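Side-chain contacts in autophagy protein 5 (Saccharomyces cerevisiae, PDB 2DYO), which takes part in autophagic vesicle formation and cytoplasm-to-vacuole transport, and is required for nucleophagy and mitophagy: residues Q150-C155 with G160-I165; M166-N171 with I189-K194; M264-L269 with G278-T283. All coordinates share one frame; numbering follows the deposited sequence.

Contact 1: Q150-C155 with G160-I165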
loop_
_atom_site.group_PDB
_atom_site.type_symbol
_atom_site.label_atom_id
_atom_site.label_comp_id
_atom_site.label_asym_id
_atom_site.label_seq_id
_atom_site.Cartn_x
_atom_site.Cartn_y
_atom_site.Cartn_z
ATOM N N GLN A 150 -11.510 6.660 -0.304
ATOM C CA GLN A 150 -11.111 5.718 0.739
ATOM C C GLN A 150 -11.224 6.450 2.078
ATOM O O GLN A 150 -11.786 5.930 3.041
ATOM C CB GLN A 150 -9.655 5.266 0.550
ATOM C CG GLN A 150 -9.406 4.214 -0.528
ATOM C CD GLN A 150 -10.110 2.901 -0.244
ATOM O OE1 GLN A 150 -11.310 2.759 -0.488
ATOM N NE2 GLN A 150 -9.368 1.935 0.287
ATOM N N TRP A 151 -10.688 7.666 2.129
ATOM C CA TRP A 151 -10.729 8.439 3.362
ATOM C C TRP A 151 -12.125 8.865 3.769
ATOM O O TRP A 151 -12.406 9.035 4.948
ATOM C CB TRP A 151 -9.806 9.655 3.279
ATOM C CG TRP A 151 -8.401 9.335 3.687
ATOM C CD1 TRP A 151 -7.344 9.066 2.864
ATOM C CD2 TRP A 151 -7.916 9.192 5.027
ATOM N NE1 TRP A 151 -6.229 8.761 3.611
ATOM C CE2 TRP A 151 -6.554 8.829 4.941
ATOM C CE3 TRP A 151 -8.504 9.334 6.296
ATOM C CZ2 TRP A 151 -5.765 8.604 6.079
ATOM C CZ3 TRP A 151 -7.718 9.111 7.426
ATOM C CH2 TRP A 151 -6.364 8.750 7.306
ATOM N N LYS A 152 -13.006 9.042 2.787
ATOM C CA LYS A 152 -14.380 9.422 3.096
ATOM C C LYS A 152 -15.057 8.264 3.839
ATOM O O LYS A 152 -15.788 8.467 4.808
ATOM C CB LYS A 152 -15.136 9.761 1.812
ATOM C CG LYS A 152 -16.486 10.405 2.043
ATOM C CD LYS A 152 -17.195 10.717 0.712
ATOM C CE LYS A 152 -18.598 11.271 0.953
ATOM N NZ LYS A 152 -19.303 11.527 -0.336
ATOM N N GLN A 153 -14.805 7.039 3.385
ATOM C CA GLN A 153 -15.379 5.866 4.040
ATOM C C GLN A 153 -14.783 5.749 5.448
ATOM O O GLN A 153 -15.484 5.477 6.422
ATOM C CB GLN A 153 -15.044 4.587 3.268
ATOM C CG GLN A 153 -15.600 4.503 1.867
ATOM C CD GLN A 153 -15.041 3.310 1.103
ATOM O OE1 GLN A 153 -15.281 2.152 1.466
ATOM N NE2 GLN A 153 -14.281 3.589 0.043
ATOM N N VAL A 154 -13.470 5.944 5.536
ATOM C CA VAL A 154 -12.769 5.864 6.812
ATOM C C VAL A 154 -13.348 6.860 7.814
ATOM O O VAL A 154 -13.635 6.500 8.950
ATOM C CB VAL A 154 -11.250 6.122 6.634
ATOM C CG1 VAL A 154 -10.579 6.307 7.983
ATOM C CG2 VAL A 154 -10.619 4.949 5.898
ATOM N N CYS A 155 -13.541 8.105 7.388
ATOM C CA CYS A 155 -14.097 9.127 8.273
ATOM C C CYS A 155 -15.433 8.648 8.840
ATOM O O CYS A 155 -15.680 8.734 10.047
ATOM C CB CYS A 155 -14.292 10.442 7.508
ATOM S SG CYS A 155 -14.935 11.828 8.485
ATOM N N GLY A 160 -18.666 7.925 12.530
ATOM C CA GLY A 160 -20.096 7.697 12.453
ATOM C C GLY A 160 -20.708 8.591 11.387
ATOM O O GLY A 160 -21.866 8.418 11.004
ATOM N N SER A 161 -19.925 9.558 10.913
ATOM C CA SER A 161 -20.367 10.476 9.866
ATOM C C SER A 161 -19.144 10.926 9.076
ATOM O O SER A 161 -18.010 10.782 9.536
ATOM C CB SER A 161 -21.063 11.706 10.461
ATOM O OG SER A 161 -20.121 12.632 10.971
ATOM N N SER A 162 -19.379 11.472 7.889
ATOM C CA SER A 162 -18.287 11.935 7.042
ATOM C C SER A 162 -18.148 13.448 7.124
ATOM O O SER A 162 -17.520 14.068 6.268
ATOM C CB SER A 162 -18.545 11.524 5.592
ATOM O OG SER A 162 -19.751 12.100 5.120
ATOM N N LYS A 163 -18.719 14.042 8.165
ATOM C CA LYS A 163 -18.672 15.490 8.328
ATOM C C LYS A 163 -17.274 16.099 8.403
ATOM O O LYS A 163 -17.001 17.118 7.765
ATOM C CB LYS A 163 -19.476 15.898 9.564
ATOM C CG LYS A 163 -19.556 17.402 9.757
ATOM C CD LYS A 163 -20.673 17.788 10.708
ATOM C CE LYS A 163 -20.842 19.300 10.755
ATOM N NZ LYS A 163 -21.989 19.706 11.610
ATOM N N ALA A 164 -16.388 15.482 9.179
ATOM C CA ALA A 164 -15.032 15.990 9.336
ATOM C C ALA A 164 -14.274 16.166 8.022
ATOM O O ALA A 164 -13.603 17.182 7.819
ATOM C CB ALA A 164 -14.241 15.078 10.264
ATOM N N ILE A 165 -14.374 15.188 7.129
ATOM C CA ILE A 165 -13.654 15.272 5.863
ATOM C C ILE A 165 -14.338 16.189 4.851
ATOM O O ILE A 165 -13.670 16.834 4.044
ATOM C CB ILE A 165 -13.442 13.861 5.237
ATOM C CG1 ILE A 165 -12.462 13.955 4.065
ATOM C CG2 ILE A 165 -14.768 13.272 4.784
ATOM C CD1 ILE A 165 -12.176 12.616 3.394
#

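Contact 2: M166-N171 with I189-K194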
loop_
_atom_site.group_PDB
_atom_site.type_symbol
_atom_site.label_atom_id
_atom_site.label_comp_id
_atom_site.label_asym_id
_atom_site.label_seq_id
_atom_site.Cartn_x
_atom_site.Cartn_y
_atom_site.Cartn_z
ATOM N N MET A 166 -15.662 16.260 4.904
ATOM C CA MET A 166 -16.407 17.112 3.980
ATOM C C MET A 166 -16.232 18.588 4.324
ATOM O O MET A 166 -16.496 19.463 3.497
ATOM C CB MET A 166 -17.892 16.749 4.009
ATOM C CG MET A 166 -18.188 15.334 3.550
ATOM S SD MET A 166 -17.802 15.056 1.809
ATOM C CE MET A 166 -16.151 14.410 1.883
ATOM N N SER A 167 -15.775 18.857 5.542
ATOM C CA SER A 167 -15.575 20.225 6.004
ATOM C C SER A 167 -14.215 20.804 5.645
ATOM O O SER A 167 -13.963 21.985 5.872
ATOM C CB SER A 167 -15.778 20.300 7.518
ATOM O OG SER A 167 -17.115 19.973 7.850
ATOM N N LEU A 168 -13.330 19.976 5.100
ATOM C CA LEU A 168 -12.014 20.463 4.704
ATOM C C LEU A 168 -12.218 21.385 3.504
ATOM O O LEU A 168 -13.168 21.203 2.747
ATOM C CB LEU A 168 -11.113 19.298 4.284
ATOM C CG LEU A 168 -10.735 18.235 5.315
ATOM C CD1 LEU A 168 -9.881 17.159 4.632
ATOM C CD2 LEU A 168 -9.970 18.868 6.456
ATOM N N SER A 169 -11.349 22.375 3.333
ATOM C CA SER A 169 -11.475 23.258 2.179
ATOM C C SER A 169 -11.019 22.432 0.981
ATOM O O SER A 169 -10.306 21.437 1.145
ATOM C CB SER A 169 -10.582 24.491 2.324
ATOM O OG SER A 169 -9.209 24.175 2.175
ATOM N N VAL A 170 -11.443 22.825 -0.212
ATOM C CA VAL A 170 -11.048 22.104 -1.411
ATOM C C VAL A 170 -9.529 21.989 -1.462
ATOM O O VAL A 170 -8.996 20.898 -1.660
ATOM C CB VAL A 170 -11.565 22.811 -2.677
ATOM C CG1 VAL A 170 -10.970 22.167 -3.923
ATOM C CG2 VAL A 170 -13.089 22.737 -2.718
ATOM N N ASN A 171 -8.831 23.104 -1.253
ATOM C CA ASN A 171 -7.368 23.092 -1.281
ATOM C C ASN A 171 -6.744 22.265 -0.157
ATOM O O ASN A 171 -5.623 21.768 -0.288
ATOM C CB ASN A 171 -6.815 24.519 -1.224
ATOM C CG ASN A 171 -7.159 25.325 -2.461
ATOM O OD1 ASN A 171 -7.541 24.769 -3.489
ATOM N ND2 ASN A 171 -7.014 26.645 -2.371
ATOM N N ILE A 189 0.249 14.242 8.232
ATOM C CA ILE A 189 -0.151 14.084 9.628
ATOM C C ILE A 189 -1.187 15.138 10.016
ATOM O O ILE A 189 -2.156 14.850 10.719
ATOM C CB ILE A 189 1.065 14.220 10.567
ATOM C CG1 ILE A 189 1.959 12.982 10.447
ATOM C CG2 ILE A 189 0.598 14.445 12.001
ATOM C CD1 ILE A 189 1.288 11.689 10.889
ATOM N N GLU A 190 -0.977 16.360 9.546
ATOM C CA GLU A 190 -1.878 17.459 9.850
ATOM C C GLU A 190 -3.304 17.190 9.401
ATOM O O GLU A 190 -4.242 17.285 10.195
ATOM C CB GLU A 190 -1.378 18.747 9.190
ATOM C CG GLU A 190 -2.164 19.983 9.593
ATOM C CD GLU A 190 -1.647 21.243 8.926
ATOM O OE1 GLU A 190 -2.067 21.537 7.785
ATOM O OE2 GLU A 190 -0.806 21.932 9.542
ATOM N N ILE A 191 -3.474 16.848 8.129
ATOM C CA ILE A 191 -4.813 16.603 7.613
ATOM C C ILE A 191 -5.445 15.295 8.088
ATOM O O ILE A 191 -6.625 15.274 8.447
ATOM C CB ILE A 191 -4.831 16.646 6.069
ATOM C CG1 ILE A 191 -4.241 17.970 5.582
ATOM C CG2 ILE A 191 -6.255 16.520 5.555
ATOM C CD1 ILE A 191 -4.971 19.189 6.101
ATOM N N SER A 192 -4.677 14.207 8.099
ATOM C CA SER A 192 -5.235 12.926 8.534
ATOM C C SER A 192 -5.766 13.021 9.962
ATOM O O SER A 192 -6.830 12.481 10.279
ATOM C CB SER A 192 -4.193 11.800 8.411
ATOM O OG SER A 192 -3.003 12.071 9.136
ATOM N N ASN A 193 -5.041 13.724 10.822
ATOM C CA ASN A 193 -5.478 13.888 12.203
ATOM C C ASN A 193 -6.761 14.716 12.288
ATOM O O ASN A 193 -7.628 14.441 13.114
ATOM C CB ASN A 193 -4.367 14.533 13.033
ATOM C CG ASN A 193 -3.314 13.528 13.470
ATOM O OD1 ASN A 193 -2.237 13.899 13.934
ATOM N ND2 ASN A 193 -3.630 12.243 13.332
ATOM N N LYS A 194 -6.882 15.718 11.423
ATOM C CA LYS A 194 -8.066 16.573 11.393
ATOM C C LYS A 194 -9.327 15.798 11.053
ATOM O O LYS A 194 -10.407 16.115 11.550
ATOM C CB LYS A 194 -7.914 17.690 10.356
ATOM C CG LYS A 194 -6.963 18.800 10.723
ATOM C CD LYS A 194 -7.166 19.993 9.792
ATOM C CE LYS A 194 -8.617 20.470 9.822
ATOM N NZ LYS A 194 -8.828 21.709 9.018
#

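Contact 3: M264-L269 with G278-T283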
loop_
_atom_site.group_PDB
_atom_site.type_symbol
_atom_site.label_atom_id
_atom_site.label_comp_id
_atom_site.label_asym_id
_atom_site.label_seq_id
_atom_site.Cartn_x
_atom_site.Cartn_y
_atom_site.Cartn_z
ATOM N N MET A 264 -2.012 -7.789 21.085
ATOM C CA MET A 264 -1.991 -6.387 20.672
ATOM C C MET A 264 -3.400 -5.803 20.642
ATOM O O MET A 264 -4.333 -6.435 20.145
ATOM C CB MET A 264 -1.345 -6.255 19.290
ATOM C CG MET A 264 -1.605 -4.926 18.608
ATOM S SD MET A 264 -0.097 -4.051 18.179
ATOM C CE MET A 264 -0.092 -2.801 19.452
ATOM N N LEU A 265 -3.547 -4.596 21.181
ATOM C CA LEU A 265 -4.834 -3.899 21.212
ATOM C C LEU A 265 -5.169 -3.363 19.823
ATOM O O LEU A 265 -4.344 -2.702 19.187
ATOM C CB LEU A 265 -4.781 -2.731 22.200
ATOM C CG LEU A 265 -4.663 -3.084 23.684
ATOM C CD1 LEU A 265 -4.359 -1.824 24.501
ATOM C CD2 LEU A 265 -5.959 -3.729 24.152
ATOM N N LEU A 266 -6.384 -3.638 19.358
ATOM C CA LEU A 266 -6.815 -3.197 18.036
ATOM C C LEU A 266 -6.778 -1.679 17.857
ATOM O O LEU A 266 -6.375 -1.190 16.804
ATOM C CB LEU A 266 -8.224 -3.728 17.735
ATOM C CG LEU A 266 -8.728 -3.517 16.304
ATOM C CD1 LEU A 266 -7.785 -4.208 15.321
ATOM C CD2 LEU A 266 -10.142 -4.080 16.172
ATOM N N TYR A 267 -7.199 -0.926 18.867
ATOM C CA TYR A 267 -7.167 0.531 18.745
ATOM C C TYR A 267 -5.734 0.999 18.519
ATOM O O TYR A 267 -5.476 1.842 17.661
ATOM C CB TYR A 267 -7.714 1.213 20.003
ATOM C CG TYR A 267 -7.410 2.696 20.033
ATOM C CD1 TYR A 267 -8.028 3.571 19.141
ATOM C CD2 TYR A 267 -6.456 3.212 20.908
ATOM C CE1 TYR A 267 -7.699 4.927 19.116
ATOM C CE2 TYR A 267 -6.119 4.563 20.893
ATOM C CZ TYR A 267 -6.744 5.414 19.995
ATOM O OH TYR A 267 -6.410 6.752 19.978
ATOM N N ASP A 268 -4.807 0.454 19.304
ATOM C CA ASP A 268 -3.397 0.806 19.172
ATOM C C ASP A 268 -2.890 0.460 17.781
ATOM O O ASP A 268 -2.251 1.277 17.115
ATOM C CB ASP A 268 -2.556 0.051 20.203
ATOM C CG ASP A 268 -2.324 0.852 21.459
ATOM O OD1 ASP A 268 -1.715 1.939 21.359
ATOM O OD2 ASP A 268 -2.747 0.398 22.543
ATOM N N LEU A 269 -3.175 -0.764 17.348
ATOM C CA LEU A 269 -2.742 -1.221 16.038
ATOM C C LEU A 269 -3.245 -0.263 14.960
ATOM O O LEU A 269 -2.466 0.225 14.141
ATOM C CB LEU A 269 -3.258 -2.636 15.775
ATOM C CG LEU A 269 -2.720 -3.332 14.523
ATOM C CD1 LEU A 269 -1.198 -3.387 14.565
ATOM C CD2 LEU A 269 -3.306 -4.723 14.439
ATOM N N GLY A 278 -6.000 5.386 5.112
ATOM C CA GLY A 278 -6.877 5.380 6.272
ATOM C C GLY A 278 -7.299 4.020 6.797
ATOM O O GLY A 278 -7.825 3.916 7.907
ATOM N N PHE A 279 -7.074 2.974 6.011
ATOM C CA PHE A 279 -7.437 1.625 6.431
ATOM C C PHE A 279 -6.269 0.871 7.050
ATOM O O PHE A 279 -5.115 1.035 6.636
ATOM C CB PHE A 279 -7.954 0.796 5.245
ATOM C CG PHE A 279 -9.406 1.016 4.927
ATOM C CD1 PHE A 279 -9.799 2.005 4.034
ATOM C CD2 PHE A 279 -10.384 0.227 5.524
ATOM C CE1 PHE A 279 -11.151 2.204 3.736
ATOM C CE2 PHE A 279 -11.736 0.418 5.232
ATOM C CZ PHE A 279 -12.117 1.409 4.338
ATOM N N LEU A 280 -6.577 0.059 8.056
ATOM C CA LEU A 280 -5.571 -0.793 8.685
ATOM C C LEU A 280 -5.662 -2.096 7.908
ATOM O O LEU A 280 -6.751 -2.650 7.754
ATOM C CB LEU A 280 -5.906 -1.072 10.151
ATOM C CG LEU A 280 -5.047 -2.190 10.764
ATOM C CD1 LEU A 280 -3.580 -1.745 10.840
ATOM C CD2 LEU A 280 -5.569 -2.532 12.145
ATOM N N TYR A 281 -4.533 -2.583 7.403
ATOM C CA TYR A 281 -4.531 -3.830 6.653
ATOM C C TYR A 281 -3.744 -4.909 7.376
ATOM O O TYR A 281 -2.628 -4.670 7.836
ATOM C CB TYR A 281 -3.883 -3.662 5.271
ATOM C CG TYR A 281 -4.637 -2.812 4.281
ATOM C CD1 TYR A 281 -4.517 -1.430 4.287
ATOM C CD2 TYR A 281 -5.441 -3.402 3.305
ATOM C CE1 TYR A 281 -5.172 -0.645 3.335
ATOM C CE2 TYR A 281 -6.101 -2.633 2.356
ATOM C CZ TYR A 281 -5.958 -1.256 2.374
ATOM O OH TYR A 281 -6.573 -0.494 1.419
ATOM N N ILE A 282 -4.327 -6.094 7.503
ATOM C CA ILE A 282 -3.566 -7.177 8.093
ATOM C C ILE A 282 -3.519 -8.287 7.065
ATOM O O ILE A 282 -4.473 -8.498 6.299
ATOM C CB ILE A 282 -4.143 -7.683 9.442
ATOM C CG1 ILE A 282 -5.578 -8.161 9.284
ATOM C CG2 ILE A 282 -4.060 -6.570 10.492
ATOM C CD1 ILE A 282 -6.199 -8.560 10.612
ATOM N N THR A 283 -2.381 -8.963 7.015
ATOM C CA THR A 283 -2.183 -10.054 6.076
ATOM C C THR A 283 -1.981 -11.332 6.879
ATOM O O THR A 283 -1.111 -11.400 7.743
ATOM C CB THR A 283 -0.949 -9.784 5.196
ATOM O OG1 THR A 283 -1.165 -8.578 4.450
ATOM C CG2 THR A 283 -0.701 -10.941 4.236
#

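Contact 1: Q150-C155 with G160-I165
W151 meets I165 at the root of its side chain: CB of W151 stands 3.8 Å from CD1 of I165, while the indole leads away from segment 160-165. Its NE1 is hydrogen-bonded to the carbonyl O of F276, and the ring makes edge-to-face contacts with W147 and F176, so only the base of the tryptophan serves this contact. One residue on, K152 contributes both backbone and side chain. CD1 of I165 lies 3.7 Å from K152 N, and the lysine's CG passes CG2 of I165 and CB of S162, each at 4.3 Å, before the extended chain carries the amine outward. K152 is the residue that becomes joined to Atg12 through an isopeptide bond, a linkage absent here.

The two segments bracket the turn between two consecutive helices of the alpha-helical bundle region. G160, directly after helix 142-159, leaves helical geometry with a positive phi of 92°, and S162 occupies the N-cap position of the short helix 163-166 without making a capping bond through its side chain.

C155 is the residue of its segment most covered by the other one, and its CA comes nearest, 5.2 Å from CA of S162. With SG anti to the backbone N (chi1 -178°), the thiol projects into the start of the short helix. SG touches CB of A164 at 3.8 Å and accepts a weak hydrogen bond from the backbone N of I165, 3.7 Å away and bent to 144° at the hydrogen. CB of C155 lies against CG2 of I165 at 4.0 Å; the isoleucine thus uses two branches, CG2 on the cysteine and CD1 on the helical turn before it.

Contact 2: M166-N171 with I189-K194
L168 reaches across to I191 and K194 with its two methyl ends. Its CB points toward helix 185-195 but has no partner within 4.2 Å on segment 189-194, and the same holds for CG. The first torsion sets CG anti to the carbonyl carbon (chi1 -64°), extending the side chain from the connection toward the helix. At the fork the branches part. CD1 meets CG2 of I191 at 3.8 Å, a methyl-to-methyl contact in which the two side chains run aslant to one another. CD2 goes to the lysine, lying 4.0 Å from CE of K194 and equally far from NZ. The interface is small, 125 Å² over both sides, with buried I191 at one branch of L168 and exposed K194 at the other.

The leucine belongs to the connection between helices 163-166 and 170-182 in the alpha-helical bundle region. S169, directly after it, is the N-cap of helix 170-182, and its OG bonds to the backbone N of E172. This places L168 just ahead of the N-cap, its backbone extended (psi 151°), with its side chain turned to helix 185-195.

On the facing helix, I191 and K194 are three residues apart, about one turn, and both send CB toward the leucine. The isoleucine also packs on E172 and F176 of helix 170-182. K194 bends at its third torsion (chi3 56°) and otherwise keeps its outer chain extended. Its amine forms a salt bridge with OE1 of E172, so a charge-paired end lies beside the leucine methyl.

Contact 3: M264-L269 with G278-T283
L269 lies across L280 at about a right angle, its CG 3.8 Å from CD2 of L280. The other methyl of L280, CD1, stands 4.1 Å from the same CG, so the fork of the strand leucine straddles the branch point of the helix leucine. CD2 of L269 adds a second touch on CD2 of L280, at 3.9 Å. CB of L280 aims directly at the helix, whereas that of L269 leaves its helix at a slant; setting CG of L269 anti to the backbone N (chi1 -172°) brings its fork nearer to the strand.

This is helix-on-sheet packing in the UblB domain, a member of the ubiquitin clan with the beta-grasp (ubiquitin) fold. Helix 266-273 packs on the first part of strand 280-286, the central strand of a five-stranded mixed sheet ordered 218-219, 205-208, 280-286, 251-255, 258-260. Being two residues apart on the strand, L280 and I282 both send CB toward the helix.

L266, one turn before L269, brings CD1 to 4.2 Å from CD2 of L280. Farther along the strand, CG2 of I282 is a looser neighbour of L269, 4.4 Å from its CD2. The four touching residues are all buried. C255 of the adjoining strand 251-255 also packs on both L269 and L280, while I223 from a loop packs on L266.

Overall arrangement
From the N terminus, contact 1 comes first and closes the short turn between helix 142-159 and helix 163-166. Contact 2 follows, bringing the connection at 166-171 against helix 185-195 after a span of 17 residues, nearly all helical. Contact 3 closes the return from helix 266-273 to strand 280-286. The three closures run in series, none enclosing or crossing another. Contacts 1 and 2 share the helical bundle region and touch, CH2 of W151 lying 3.9 Å from CB of S192. Contact 1 also meets contact 3, with V154 packing on F279, which joins bundle to UblB domain. Contacts 2 and 3 remain separate, their nearest atoms about 7 Å apart.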